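Local coordinates for spore germination protein GerM (Bacillus subtilis subsp. subtilis str. 168, PDB 6GZB), which affects both sporulation and germination by a molecular role that remains unknown, and carries two GerMN domains in tandem, at residues W145-F150 / D154-R159; Q81-L86 / V110-K115; G63-Q68 / I139-T144. All coordinates share one frame; numbering follows the deposited sequence.

Contact 1: W145-F150 / D154-R159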
ATOM      1  N   TRP A 145       2.103  -6.916  -4.272  1.00 25.64           N
ATOM      2  CA  TRP A 145       1.155  -5.816  -4.231  1.00 24.46           C
ATOM      3  C   TRP A 145       0.776  -5.377  -5.639  1.00 25.60           C
ATOM      4  O   TRP A 145      -0.373  -4.990  -5.886  1.00 24.79           O
ATOM      5  CB  TRP A 145       1.700  -4.641  -3.421  1.00 24.21           C
ATOM      6  CG  TRP A 145       1.564  -4.836  -1.948  1.00 27.38           C
ATOM      7  CD1 TRP A 145       2.170  -5.794  -1.196  1.00 25.81           C
ATOM      8  CD2 TRP A 145       0.754  -4.076  -1.052  1.00 27.74           C
ATOM      9  NE1 TRP A 145       1.762  -5.704   0.103  1.00 26.63           N
ATOM     10  CE2 TRP A 145       0.905  -4.648   0.230  1.00 28.37           C
ATOM     11  CE3 TRP A 145      -0.082  -2.967  -1.201  1.00 27.43           C
ATOM     12  CZ2 TRP A 145       0.233  -4.163   1.354  1.00 25.64           C
ATOM     13  CZ3 TRP A 145      -0.751  -2.479  -0.076  1.00 24.17           C
ATOM     14  CH2 TRP A 145      -0.596  -3.083   1.177  1.00 27.60           C
ATOM     15  N   THR A 146       1.707  -5.511  -6.576  1.00 25.81           N
ATOM     16  CA  THR A 146       1.403  -5.195  -7.969  1.00 29.95           C
ATOM     17  C   THR A 146       0.374  -6.172  -8.570  1.00 31.74           C
ATOM     18  O   THR A 146      -0.598  -5.752  -9.209  1.00 28.36           O
ATOM     19  CB  THR A 146       2.670  -5.145  -8.836  1.00 30.46           C
ATOM     20  OG1 THR A 146       3.557  -4.139  -8.333  1.00 25.87           O
ATOM     21  CG2 THR A 146       2.315  -4.811 -10.277  1.00 27.78           C
ATOM     22  N   LEU A 147       0.548  -7.463  -8.303  1.00 28.92           N
ATOM     23  CA  LEU A 147      -0.369  -8.475  -8.822  1.00 27.31           C
ATOM     24  C   LEU A 147      -1.746  -8.373  -8.180  1.00 27.07           C
ATOM     25  O   LEU A 147      -2.762  -8.523  -8.854  1.00 29.96           O
ATOM     26  CB  LEU A 147       0.196  -9.884  -8.614  1.00 29.89           C
ATOM     27  CG  LEU A 147       1.309 -10.277  -9.584  1.00 29.21           C
ATOM     28  CD1 LEU A 147       1.866 -11.655  -9.246  1.00 36.11           C
ATOM     29  CD2 LEU A 147       0.786 -10.241 -11.007  1.00 28.74           C
ATOM     30  N   THR A 148      -1.788  -8.095  -6.884  1.00 28.27           N
ATOM     31  CA  THR A 148      -3.046  -8.134  -6.146  1.00 26.23           C
ATOM     32  C   THR A 148      -3.876  -6.877  -6.298  1.00 26.07           C
ATOM     33  O   THR A 148      -4.954  -6.770  -5.709  1.00 26.75           O
ATOM     34  CB  THR A 148      -2.828  -8.420  -4.642  1.00 25.43           C
ATOM     35  OG1 THR A 148      -1.838  -7.540  -4.106  1.00 27.65           O
ATOM     36  CG2 THR A 148      -2.375  -9.867  -4.449  1.00 30.61           C
ATOM     37  N   GLN A 149      -3.422  -5.938  -7.120  1.00 26.46           N
ATOM     38  CA  GLN A 149      -4.276  -4.796  -7.450  1.00 32.67           C
ATOM     39  C   GLN A 149      -5.469  -5.234  -8.307  1.00 29.37           C
ATOM     40  O   GLN A 149      -6.474  -4.548  -8.371  1.00 28.77           O
ATOM     41  CB  GLN A 149      -3.487  -3.697  -8.170  1.00 27.74           C
ATOM     42  CG  GLN A 149      -3.246  -3.956  -9.646  1.00 27.42           C
ATOM     43  CD  GLN A 149      -2.322  -2.920 -10.251  1.00 33.04           C
ATOM     44  OE1 GLN A 149      -2.755  -1.820 -10.573  1.00 31.54           O
ATOM     45  NE2 GLN A 149      -1.036  -3.252 -10.371  1.00 27.93           N
ATOM     46  N   PHE A 150      -5.323  -6.351  -9.008  1.00 31.26           N
ATOM     47  CA  PHE A 150      -6.373  -6.855  -9.881  1.00 28.76           C
ATOM     48  C   PHE A 150      -7.392  -7.676  -9.099  1.00 33.27           C
ATOM     49  O   PHE A 150      -7.042  -8.426  -8.176  1.00 33.04           O
ATOM     50  CB  PHE A 150      -5.764  -7.720 -10.975  1.00 34.99           C
ATOM     51  CG  PHE A 150      -4.780  -6.999 -11.833  1.00 34.07           C
ATOM     52  CD1 PHE A 150      -5.212  -6.162 -12.844  1.00 37.86           C
ATOM     53  CD2 PHE A 150      -3.417  -7.165 -11.641  1.00 33.86           C
ATOM     54  CE1 PHE A 150      -4.302  -5.498 -13.650  1.00 43.83           C
ATOM     55  CE2 PHE A 150      -2.501  -6.493 -12.431  1.00 33.68           C
ATOM     56  CZ  PHE A 150      -2.944  -5.641 -13.425  1.00 40.24           C
ATOM     57  N   ASP A 154      -5.839 -12.417  -5.568  1.00 30.76           N
ATOM     58  CA  ASP A 154      -5.636 -12.060  -4.165  1.00 36.23           C
ATOM     59  C   ASP A 154      -4.543 -12.860  -3.475  1.00 27.51           C
ATOM     60  O   ASP A 154      -4.236 -12.606  -2.320  1.00 38.35           O
ATOM     61  CB  ASP A 154      -6.944 -12.167  -3.380  1.00 45.17           C
ATOM     62  CG  ASP A 154      -7.696 -13.441  -3.672  1.00 56.79           C
ATOM     63  OD1 ASP A 154      -7.044 -14.498  -3.804  1.00 62.69           O
ATOM     64  OD2 ASP A 154      -8.938 -13.383  -3.797  1.00 75.55           O
ATOM     65  N   LYS A 155      -3.915 -13.780  -4.201  1.00 31.93           N
ATOM     66  CA  LYS A 155      -2.807 -14.570  -3.663  1.00 32.68           C
ATOM     67  C   LYS A 155      -1.768 -14.768  -4.749  1.00 29.94           C
ATOM     68  O   LYS A 155      -2.099 -14.792  -5.936  1.00 32.38           O
ATOM     69  CB  LYS A 155      -3.292 -15.953  -3.210  1.00 42.39           C
ATOM     70  CG  LYS A 155      -4.194 -15.948  -1.989  1.00 46.41           C
ATOM     71  CD  LYS A 155      -4.686 -17.354  -1.665  1.00 51.54           C
ATOM     72  CE  LYS A 155      -5.479 -17.968  -2.813  1.00 53.35           C
ATOM     73  NZ  LYS A 155      -6.896 -17.513  -2.820  1.00 63.67           N
ATOM     74  N   VAL A 156      -0.524 -14.976  -4.342  1.00 27.78           N
ATOM     75  CA  VAL A 156       0.573 -15.001  -5.296  1.00 29.14           C
ATOM     76  C   VAL A 156       1.517 -16.156  -4.999  1.00 28.14           C
ATOM     77  O   VAL A 156       1.837 -16.429  -3.841  1.00 26.07           O
ATOM     78  CB  VAL A 156       1.356 -13.669  -5.271  1.00 28.82           C
ATOM     79  CG1 VAL A 156       2.609 -13.765  -6.115  1.00 26.81           C
ATOM     80  CG2 VAL A 156       0.475 -12.526  -5.754  1.00 33.24           C
ATOM     81  N   LYS A 157       1.962 -16.825  -6.055  1.00 25.66           N
ATOM     82  CA  LYS A 157       3.005 -17.830  -5.952  1.00 31.68           C
ATOM     83  C   LYS A 157       4.118 -17.462  -6.919  1.00 34.71           C
ATOM     84  O   LYS A 157       3.863 -16.995  -8.030  1.00 29.29           O
ATOM     85  CB  LYS A 157       2.464 -19.213  -6.311  1.00 30.96           C
ATOM     86  CG  LYS A 157       1.597 -19.850  -5.237  1.00 41.49           C
ATOM     87  CD  LYS A 157       1.164 -21.244  -5.663  1.00 44.30           C
ATOM     88  CE  LYS A 157       0.040 -21.796  -4.796  1.00 44.61           C
ATOM     89  NZ  LYS A 157       0.446 -21.954  -3.373  1.00 42.64           N
ATOM     90  N   LEU A 158       5.355 -17.663  -6.486  1.00 27.33           N
ATOM     91  CA  LEU A 158       6.514 -17.245  -7.264  1.00 33.25           C
ATOM     92  C   LEU A 158       7.245 -18.469  -7.810  1.00 35.73           C
ATOM     93  O   LEU A 158       7.405 -19.460  -7.110  1.00 31.24           O
ATOM     94  CB  LEU A 158       7.459 -16.430  -6.381  1.00 30.65           C
ATOM     95  CG  LEU A 158       7.297 -14.904  -6.290  1.00 41.06           C
ATOM     96  CD1 LEU A 158       5.938 -14.403  -6.732  1.00 39.19           C
ATOM     97  CD2 LEU A 158       7.609 -14.409  -4.891  1.00 43.69           C
ATOM     98  N   ARG A 159       7.663 -18.411  -9.068  1.00 36.03           N
ATOM     99  CA  ARG A 159       8.523 -19.447  -9.623  1.00 32.39           C
ATOM    100  C   ARG A 159       9.682 -18.840 -10.386  1.00 34.92           C
ATOM    101  O   ARG A 159       9.583 -17.727 -10.901  1.00 32.48           O
ATOM    102  CB  ARG A 159       7.725 -20.356 -10.556  1.00 39.73           C
ATOM    103  CG  ARG A 159       6.724 -21.245  -9.841  1.00 39.61           C
ATOM    104  CD  ARG A 159       5.855 -21.996 -10.835  1.00 34.95           C
ATOM    105  NE  ARG A 159       4.900 -22.867 -10.165  1.00 41.56           N
ATOM    106  CZ  ARG A 159       4.105 -23.728 -10.788  1.00 47.11           C
ATOM    107  NH1 ARG A 159       4.180 -23.889 -12.105  1.00 49.58           N
ATOM    108  NH2 ARG A 159       3.260 -24.461 -10.083  1.00 40.91           N
TER

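Contact 2: Q81-L86 / V110-K115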
ATOM      1  N   GLN A  81       1.878  -7.740 -17.820  1.00 34.26           N
ATOM      2  CA  GLN A  81       2.399  -6.458 -18.272  1.00 38.07           C
ATOM      3  C   GLN A  81       2.843  -5.617 -17.081  1.00 37.24           C
ATOM      4  O   GLN A  81       3.894  -4.982 -17.116  1.00 32.20           O
ATOM      5  CB  GLN A  81       1.332  -5.710 -19.063  1.00 36.30           C
ATOM      6  CG  GLN A  81       1.817  -4.384 -19.627  1.00 36.71           C
ATOM      7  CD  GLN A  81       0.676  -3.515 -20.079  1.00 39.07           C
ATOM      8  OE1 GLN A  81      -0.356  -3.427 -19.414  1.00 40.00           O
ATOM      9  NE2 GLN A  81       0.841  -2.889 -21.239  1.00 43.97           N
ATOM     10  N   ALA A  82       2.037  -5.628 -16.021  1.00 33.58           N
ATOM     11  CA  ALA A  82       2.349  -4.855 -14.823  1.00 33.50           C
ATOM     12  C   ALA A  82       3.707  -5.268 -14.246  1.00 32.81           C
ATOM     13  O   ALA A  82       4.525  -4.420 -13.908  1.00 29.31           O
ATOM     14  CB  ALA A  82       1.254  -5.028 -13.786  1.00 35.73           C
ATOM     15  N   LEU A  83       3.970  -6.571 -14.199  1.00 29.82           N
ATOM     16  CA  LEU A  83       5.258  -7.064 -13.724  1.00 29.92           C
ATOM     17  C   LEU A  83       6.395  -6.678 -14.667  1.00 27.17           C
ATOM     18  O   LEU A  83       7.505  -6.387 -14.222  1.00 31.29           O
ATOM     19  CB  LEU A  83       5.224  -8.581 -13.561  1.00 32.03           C
ATOM     20  CG  LEU A  83       4.278  -9.109 -12.478  1.00 29.12           C
ATOM     21  CD1 LEU A  83       4.518 -10.600 -12.281  1.00 33.52           C
ATOM     22  CD2 LEU A  83       4.469  -8.370 -11.165  1.00 30.61           C
ATOM     23  N   GLU A  84       6.130  -6.696 -15.967  1.00 29.09           N
ATOM     24  CA  GLU A  84       7.137  -6.304 -16.955  1.00 33.82           C
ATOM     25  C   GLU A  84       7.551  -4.857 -16.756  1.00 31.96           C
ATOM     26  O   GLU A  84       8.684  -4.471 -17.060  1.00 29.69           O
ATOM     27  CB  GLU A  84       6.607  -6.503 -18.383  1.00 33.69           C
ATOM     28  CG  GLU A  84       6.839  -7.904 -18.932  1.00 38.75           C
ATOM     29  CD  GLU A  84       5.914  -8.277 -20.082  1.00 45.17           C
ATOM     30  OE1 GLU A  84       5.968  -9.444 -20.527  1.00 55.03           O
ATOM     31  OE2 GLU A  84       5.113  -7.432 -20.528  1.00 50.11           O
ATOM     32  N   TYR A  85       6.631  -4.056 -16.229  1.00 30.88           N
ATOM     33  CA  TYR A  85       6.916  -2.646 -15.975  1.00 36.44           C
ATOM     34  C   TYR A  85       7.540  -2.414 -14.603  1.00 30.62           C
ATOM     35  O   TYR A  85       7.696  -1.272 -14.171  1.00 33.00           O
ATOM     36  CB  TYR A  85       5.646  -1.820 -16.140  1.00 29.56           C
ATOM     37  CG  TYR A  85       5.436  -1.346 -17.560  1.00 33.46           C
ATOM     38  CD1 TYR A  85       4.955  -2.207 -18.538  1.00 34.42           C
ATOM     39  CD2 TYR A  85       5.750  -0.049 -17.934  1.00 36.79           C
ATOM     40  CE1 TYR A  85       4.766  -1.781 -19.835  1.00 35.51           C
ATOM     41  CE2 TYR A  85       5.537   0.391 -19.225  1.00 40.20           C
ATOM     42  CZ  TYR A  85       5.069  -0.487 -20.176  1.00 33.37           C
ATOM     43  OH  TYR A  85       4.882  -0.075 -21.473  1.00 41.39           O
ATOM     44  N   LEU A  86       7.925  -3.498 -13.934  1.00 26.41           N
ATOM     45  CA  LEU A  86       8.759  -3.405 -12.744  1.00 27.31           C
ATOM     46  C   LEU A  86      10.229  -3.660 -13.080  1.00 27.12           C
ATOM     47  O   LEU A  86      11.086  -3.604 -12.203  1.00 25.36           O
ATOM     48  CB  LEU A  86       8.309  -4.433 -11.702  1.00 30.03           C
ATOM     49  CG  LEU A  86       6.885  -4.294 -11.186  1.00 28.84           C
ATOM     50  CD1 LEU A  86       6.574  -5.399 -10.197  1.00 28.47           C
ATOM     51  CD2 LEU A  86       6.685  -2.929 -10.544  1.00 34.03           C
ATOM     52  N   VAL A 110       8.768 -12.784 -17.619  1.00 33.59           N
ATOM     53  CA  VAL A 110       7.813 -13.416 -16.720  1.00 31.72           C
ATOM     54  C   VAL A 110       6.549 -13.857 -17.444  1.00 34.48           C
ATOM     55  O   VAL A 110       6.098 -13.196 -18.374  1.00 37.63           O
ATOM     56  CB  VAL A 110       7.432 -12.470 -15.561  1.00 39.68           C
ATOM     57  CG1 VAL A 110       6.662 -11.267 -16.086  1.00 38.11           C
ATOM     58  CG2 VAL A 110       6.630 -13.212 -14.497  1.00 38.12           C
ATOM     59  N   ASN A 111       6.016 -15.008 -17.035  1.00 34.10           N
ATOM     60  CA  ASN A 111       4.657 -15.420 -17.365  1.00 37.38           C
ATOM     61  C   ASN A 111       3.779 -15.384 -16.114  1.00 37.38           C
ATOM     62  O   ASN A 111       4.236 -15.681 -15.009  1.00 37.02           O
ATOM     63  CB  ASN A 111       4.653 -16.843 -17.930  1.00 36.06           C
ATOM     64  CG  ASN A 111       5.480 -16.971 -19.191  1.00 47.71           C
ATOM     65  OD1 ASN A 111       5.390 -16.143 -20.093  1.00 50.01           O
ATOM     66  ND2 ASN A 111       6.284 -18.020 -19.265  1.00 56.36           N
ATOM     67  N   VAL A 112       2.502 -15.080 -16.306  1.00 36.08           N
ATOM     68  CA  VAL A 112       1.557 -15.056 -15.206  1.00 40.06           C
ATOM     69  C   VAL A 112       0.362 -15.937 -15.529  1.00 38.60           C
ATOM     70  O   VAL A 112      -0.325 -15.743 -16.528  1.00 43.65           O
ATOM     71  CB  VAL A 112       1.069 -13.627 -14.892  1.00 29.91           C
ATOM     72  CG1 VAL A 112       0.076 -13.654 -13.740  1.00 32.11           C
ATOM     73  CG2 VAL A 112       2.254 -12.733 -14.552  1.00 32.02           C
ATOM     74  N   ASP A 113       0.110 -16.893 -14.652  1.00 40.75           N
ATOM     75  CA  ASP A 113      -1.023 -17.785 -14.789  1.00 38.29           C
ATOM     76  C   ASP A 113      -2.003 -17.524 -13.643  1.00 37.35           C
ATOM     77  O   ASP A 113      -1.700 -17.764 -12.472  1.00 39.07           O
ATOM     78  CB  ASP A 113      -0.523 -19.235 -14.752  1.00 45.98           C
ATOM     79  CG  ASP A 113      -1.639 -20.241 -14.897  1.00 45.26           C
ATOM     80  OD1 ASP A 113      -2.605 -19.941 -15.624  1.00 65.84           O
ATOM     81  OD2 ASP A 113      -1.536 -21.336 -14.304  1.00 53.32           O
ATOM     82  N   ILE A 114      -3.176 -17.019 -13.987  1.00 34.53           N
ATOM     83  CA  ILE A 114      -4.182 -16.674 -12.991  1.00 36.02           C
ATOM     84  C   ILE A 114      -5.175 -17.828 -12.839  1.00 41.38           C
ATOM     85  O   ILE A 114      -5.869 -18.184 -13.784  1.00 43.05           O
ATOM     86  CB  ILE A 114      -4.928 -15.382 -13.385  1.00 32.18           C
ATOM     87  CG1 ILE A 114      -3.937 -14.232 -13.558  1.00 36.01           C
ATOM     88  CG2 ILE A 114      -5.968 -15.019 -12.338  1.00 39.76           C
ATOM     89  CD1 ILE A 114      -4.564 -12.969 -14.112  1.00 37.63           C
ATOM     90  N   LYS A 115      -5.234 -18.409 -11.648  1.00 42.01           N
ATOM     91  CA  LYS A 115      -6.144 -19.520 -11.374  1.00 42.74           C
ATOM     92  C   LYS A 115      -7.505 -18.994 -10.945  1.00 46.41           C
ATOM     93  O   LYS A 115      -7.640 -17.824 -10.581  1.00 44.87           O
ATOM     94  CB  LYS A 115      -5.593 -20.416 -10.262  1.00 46.99           C
ATOM     95  CG  LYS A 115      -4.101 -20.677 -10.321  1.00 55.85           C
ATOM     96  CD  LYS A 115      -3.791 -22.137 -10.597  1.00 65.36           C
ATOM     97  CE  LYS A 115      -3.656 -22.391 -12.088  1.00 75.31           C
ATOM     98  NZ  LYS A 115      -2.552 -23.344 -12.382  1.00 76.37           N
TER
HETATM   99  O   HOH W   1       8.344 -10.673 -19.791  1.00 36.72           O

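Contact 3: G63-Q68 / I139-T144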
ATOM      1  N   GLY A  63      13.952   3.880   0.236  1.00 25.12           N
ATOM      2  CA  GLY A  63      13.881   2.423   0.343  1.00 34.62           C
ATOM      3  C   GLY A  63      12.476   1.843   0.484  1.00 30.90           C
ATOM      4  O   GLY A  63      12.314   0.624   0.546  1.00 25.53           O
ATOM      5  N   TYR A  64      11.457   2.694   0.498  1.00 28.14           N
ATOM      6  CA  TYR A  64      10.080   2.213   0.675  1.00 25.53           C
ATOM      7  C   TYR A  64       9.523   1.647  -0.622  1.00 27.02           C
ATOM      8  O   TYR A  64       9.709   2.220  -1.698  1.00 29.74           O
ATOM      9  CB  TYR A  64       9.161   3.322   1.178  1.00 24.62           C
ATOM     10  CG  TYR A  64       9.442   3.751   2.589  1.00 28.49           C
ATOM     11  CD1 TYR A  64       8.894   3.069   3.676  1.00 28.23           C
ATOM     12  CD2 TYR A  64      10.242   4.857   2.844  1.00 31.81           C
ATOM     13  CE1 TYR A  64       9.144   3.482   4.976  1.00 29.07           C
ATOM     14  CE2 TYR A  64      10.535   5.246   4.135  1.00 30.88           C
ATOM     15  CZ  TYR A  64       9.976   4.569   5.200  1.00 32.45           C
ATOM     16  OH  TYR A  64      10.278   4.978   6.483  1.00 29.22           O
ATOM     17  N   VAL A  65       8.817   0.526  -0.508  1.00 23.80           N
ATOM     18  CA  VAL A  65       7.988   0.033  -1.595  1.00 25.99           C
ATOM     19  C   VAL A  65       6.691   0.826  -1.604  1.00 23.17           C
ATOM     20  O   VAL A  65       5.995   0.897  -0.594  1.00 27.24           O
ATOM     21  CB  VAL A  65       7.694  -1.473  -1.435  1.00 26.50           C
ATOM     22  CG1 VAL A  65       6.852  -1.987  -2.591  1.00 26.01           C
ATOM     23  CG2 VAL A  65       8.998  -2.240  -1.331  1.00 24.39           C
ATOM     24  N   VAL A  66       6.391   1.445  -2.739  1.00 24.30           N
ATOM     25  CA  VAL A  66       5.326   2.442  -2.820  1.00 25.07           C
ATOM     26  C   VAL A  66       4.622   2.327  -4.163  1.00 23.44           C
ATOM     27  O   VAL A  66       5.270   2.169  -5.196  1.00 23.38           O
ATOM     28  CB  VAL A  66       5.876   3.885  -2.757  1.00 29.10           C
ATOM     29  CG1 VAL A  66       4.724   4.862  -2.609  1.00 37.72           C
ATOM     30  CG2 VAL A  66       6.880   4.054  -1.627  1.00 30.73           C
ATOM     31  N   ALA A  67       3.305   2.468  -4.151  1.00 23.09           N
ATOM     32  CA  ALA A  67       2.528   2.502  -5.387  1.00 29.03           C
ATOM     33  C   ALA A  67       2.831   3.797  -6.140  1.00 27.70           C
ATOM     34  O   ALA A  67       2.826   4.873  -5.555  1.00 27.31           O
ATOM     35  CB  ALA A  67       1.035   2.415  -5.078  1.00 26.91           C
ATOM     36  N   GLN A  68       3.133   3.669  -7.431  1.00 27.14           N
ATOM     37  CA  GLN A  68       3.036   4.777  -8.362  1.00 24.90           C
ATOM     38  C   GLN A  68       2.120   4.400  -9.509  1.00 26.61           C
ATOM     39  O   GLN A  68       2.359   3.413 -10.203  1.00 25.54           O
ATOM     40  CB  GLN A  68       4.411   5.159  -8.897  1.00 27.39           C
ATOM     41  CG  GLN A  68       5.312   5.795  -7.854  1.00 30.59           C
ATOM     42  CD  GLN A  68       4.924   7.229  -7.570  1.00 36.84           C
ATOM     43  OE1 GLN A  68       5.251   8.134  -8.343  1.00 36.35           O
ATOM     44  NE2 GLN A  68       4.197   7.444  -6.472  1.00 22.68           N
ATOM     45  N   ILE A 139      11.392  -6.829  -3.237  1.00 21.60           N
ATOM     46  CA  ILE A 139      10.981  -7.496  -4.462  1.00 22.53           C
ATOM     47  C   ILE A 139       9.730  -8.357  -4.249  1.00 23.33           C
ATOM     48  O   ILE A 139       8.786  -8.297  -5.036  1.00 26.82           O
ATOM     49  CB  ILE A 139      12.139  -8.336  -5.031  1.00 26.79           C
ATOM     50  CG1 ILE A 139      13.188  -7.406  -5.638  1.00 29.99           C
ATOM     51  CG2 ILE A 139      11.645  -9.329  -6.072  1.00 23.71           C
ATOM     52  CD1 ILE A 139      14.556  -8.038  -5.764  1.00 42.55           C
ATOM     53  N   VAL A 140       9.708  -9.136  -3.177  1.00 24.71           N
ATOM     54  CA  VAL A 140       8.545  -9.981  -2.879  1.00 26.36           C
ATOM     55  C   VAL A 140       7.291  -9.131  -2.678  1.00 24.85           C
ATOM     56  O   VAL A 140       6.224  -9.443  -3.198  1.00 25.39           O
ATOM     57  CB  VAL A 140       8.762 -10.834  -1.611  1.00 26.60           C
ATOM     58  CG1 VAL A 140       7.528 -11.685  -1.329  1.00 28.20           C
ATOM     59  CG2 VAL A 140       9.983 -11.727  -1.767  1.00 29.36           C
ATOM     60  N   GLN A 141       7.425  -8.051  -1.920  1.00 23.02           N
ATOM     61  CA  GLN A 141       6.293  -7.180  -1.627  1.00 23.12           C
ATOM     62  C   GLN A 141       5.815  -6.444  -2.871  1.00 25.98           C
ATOM     63  O   GLN A 141       4.605  -6.320  -3.089  1.00 20.97           O
ATOM     64  CB  GLN A 141       6.661  -6.185  -0.532  1.00 25.04           C
ATOM     65  CG  GLN A 141       6.824  -6.827   0.834  1.00 25.78           C
ATOM     66  CD  GLN A 141       7.560  -5.955   1.825  1.00 31.53           C
ATOM     67  OE1 GLN A 141       7.926  -4.814   1.520  1.00 26.19           O
ATOM     68  NE2 GLN A 141       7.776  -6.486   3.029  1.00 22.60           N
ATOM     69  N   SER A 142       6.762  -5.977  -3.687  1.00 23.45           N
ATOM     70  CA  SER A 142       6.434  -5.289  -4.935  1.00 25.29           C
ATOM     71  C   SER A 142       5.607  -6.167  -5.872  1.00 25.71           C
ATOM     72  O   SER A 142       4.552  -5.769  -6.364  1.00 26.59           O
ATOM     73  CB  SER A 142       7.713  -4.850  -5.647  1.00 26.27           C
ATOM     74  OG  SER A 142       7.427  -4.318  -6.932  1.00 26.89           O
ATOM     75  N   VAL A 143       6.097  -7.369  -6.123  1.00 27.70           N
ATOM     76  CA  VAL A 143       5.405  -8.308  -6.982  1.00 24.41           C
ATOM     77  C   VAL A 143       4.026  -8.641  -6.412  1.00 24.71           C
ATOM     78  O   VAL A 143       3.027  -8.621  -7.124  1.00 23.50           O
ATOM     79  CB  VAL A 143       6.229  -9.600  -7.155  1.00 23.01           C
ATOM     80  CG1 VAL A 143       5.401 -10.676  -7.826  1.00 28.92           C
ATOM     81  CG2 VAL A 143       7.485  -9.318  -7.958  1.00 28.82           C
ATOM     82  N   THR A 144       3.973  -8.872  -5.109  1.00 23.61           N
ATOM     83  CA  THR A 144       2.732  -9.253  -4.458  1.00 25.83           C
ATOM     84  C   THR A 144       1.693  -8.145  -4.566  1.00 27.03           C
ATOM     85  O   THR A 144       0.537  -8.395  -4.896  1.00 26.50           O
ATOM     86  CB  THR A 144       2.953  -9.615  -2.978  1.00 23.20           C
ATOM     87  OG1 THR A 144       3.854 -10.728  -2.889  1.00 24.95           O
ATOM     88  CG2 THR A 144       1.633 -10.000  -2.325  1.00 24.87           C
TER

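Contact 1: W145-F150 / D154-R159
Leu147, in the last turn of helix 136-147, packs on Val156 near the start of strand 155-160, where the chain of a beta-alpha-beta unit comes back from its helix to the sheet, laying strand 155-160 parallel to strand 119-124. The meeting of the two segments is apolar. Leu147 CD1 lies 3.8 Å from Val156 CG1 and almost as close to CG2, while Leu147 CB sits 3.9 Å from Val156 CG2, so one methyl meets the fork of the valine and the stem covers a single branch. The two side chains cross at about a right angle. Leucine gives the helix enough reach to touch Ala122 of strand 119-124 as well, whereas the compact, branched valine fits an extended backbone.

Thr148 serves both kinds of interaction. A chi1 of 50° places OG1 between backbone N and carbonyl carbon, where it bonds to Thr144 O and Arg181 NE, and leaves the methyl for the strand: Thr148 CG2 is 3.8 Å from Asp154 C and 4.1 Å from Val156 CG2.

Other polar bonds flank the short connection. Lys155 NZ forms a salt bridge with Asp154 OD1 and also bonds to Asp117 O. Leu147 to Phe150 form a type I turn, beside which Gln149 NE2, also bonded to Glu55 O, donates to a lone pair of Thr146 O at 2.8 Å, in the carbonyl plane and with an N-H...O angle of 161°.

Contact 2: Q81-L86 / V110-K115
Glu84 OE1 and the backbone N of Val110 are joined through one water, which donates to Glu84 OE1 at 2.8 Å and accepts from Val110 N at 3.1 Å. The long side chain of the glutamate, at the end of helix 78-84, brings its carboxylate to the beginning of strand 110-114, and the water gives the first amide of that strand a polar partner. On the way, Glu84 CG passes Val110 CG1 at 4.4 Å, a loose contact at the margin of the packing.

Apolar packing does the rest. Leu83 points at the strand and lies across two valines of one face, crossing each at about a right angle. Leu83 CD1 comes between them, 3.9 Å from Val112 CG2 and 4.0 Å from Val110 CG2, while Leu83 CB rests 4.0 Å from Val110 CG1. In Val110 a chi1 of 66° sets CG1 between the backbone N and carbonyl carbon and CG2 anti to N, presenting both methyls to the leucine. The short valines let the leucine of the helix lie close over the strand.

The helix stops here: Tyr85 is the first residue to leave helical angles, and Leu86 N bonds to Leu83 O at 2.9 Å. Strand 110-114 is an outer strand of the four-stranded mixed sheet of the first GerMN domain, paired antiparallel with 119-124 through Asn111 and Asp113. Leu83 reaches beyond it to Ala122 and Phe124 of that neighbour and to Leu147 of helix 136-147, so helix 78-84 lies against both the sheet and the other helix.

Contact 3: G63-Q68 / I139-T144
Val65, the first residue of strand 65-73, directs its two methyls at Gln141 and Ser142 of helix 136-147, packing this helix against the three-stranded antiparallel sheet of the first GerMN domain. Val65 CG1 settles on the helix backbone, 4.1 Å from Ser142 CA, with Ser142 CB beside it at 4.3 Å. The other methyl, CG2, touches the amide oxygen of the glutamine, with 4.0 Å between Val65 CG2 and Gln141 OE1. With chi1 at -179°, CG1 stands anti to the backbone N and the branches divide between the two helix residues. Small serine lets the strand come close: Val65 and Ser142 have their CA atoms 6.5 Å apart.

In the next shell, both polar ends are buried and have partners. Gln141, extended beyond CG, accepts from Asn186 N through OE1, and Ser142 OG bonds to Tyr57 O on the neighbouring strand 51-60, whose Tyr57 side chain also packs on Val65. Backbone bonds from Val66 to Leu58 and from Gln68 to Leu56 hold strand 65-73 alongside.

Further out, Gly63 has a positive phi of 100°, at which a side chain would press on the preceding carbonyl oxygen, and its own O is hydrogen-bonded to Lys138 NZ of helix 136-147. Within the helix, Val140 O takes two bonds from Thr144, one turn later: from Thr144 N at 3.0 Å and from Thr144 OG1 at 2.7 Å, arriving from opposite faces of its carbonyl plane.

From the N terminus, strand 65-73 opens the longest loop, which contact 3 closes some 70 residues later on helix 136-147. Contact 2 lies wholly within that span: helix 78-84 follows directly after the strand, and strand 110-114 closes a loop of 23 residues. Contact 1 comes afterwards in series, with just three residues between its segments, and no loops cross. Helix 136-147 serves both contact 1 and contact 3, linking the antiparallel sheet to the mixed sheet. Contact 2 adds helix 78-84 at its side, where Ala82 meets Thr146, and just past the helix end Leu86 meets Ser142. Together they join two helices and two sheets within the first GerMN domain.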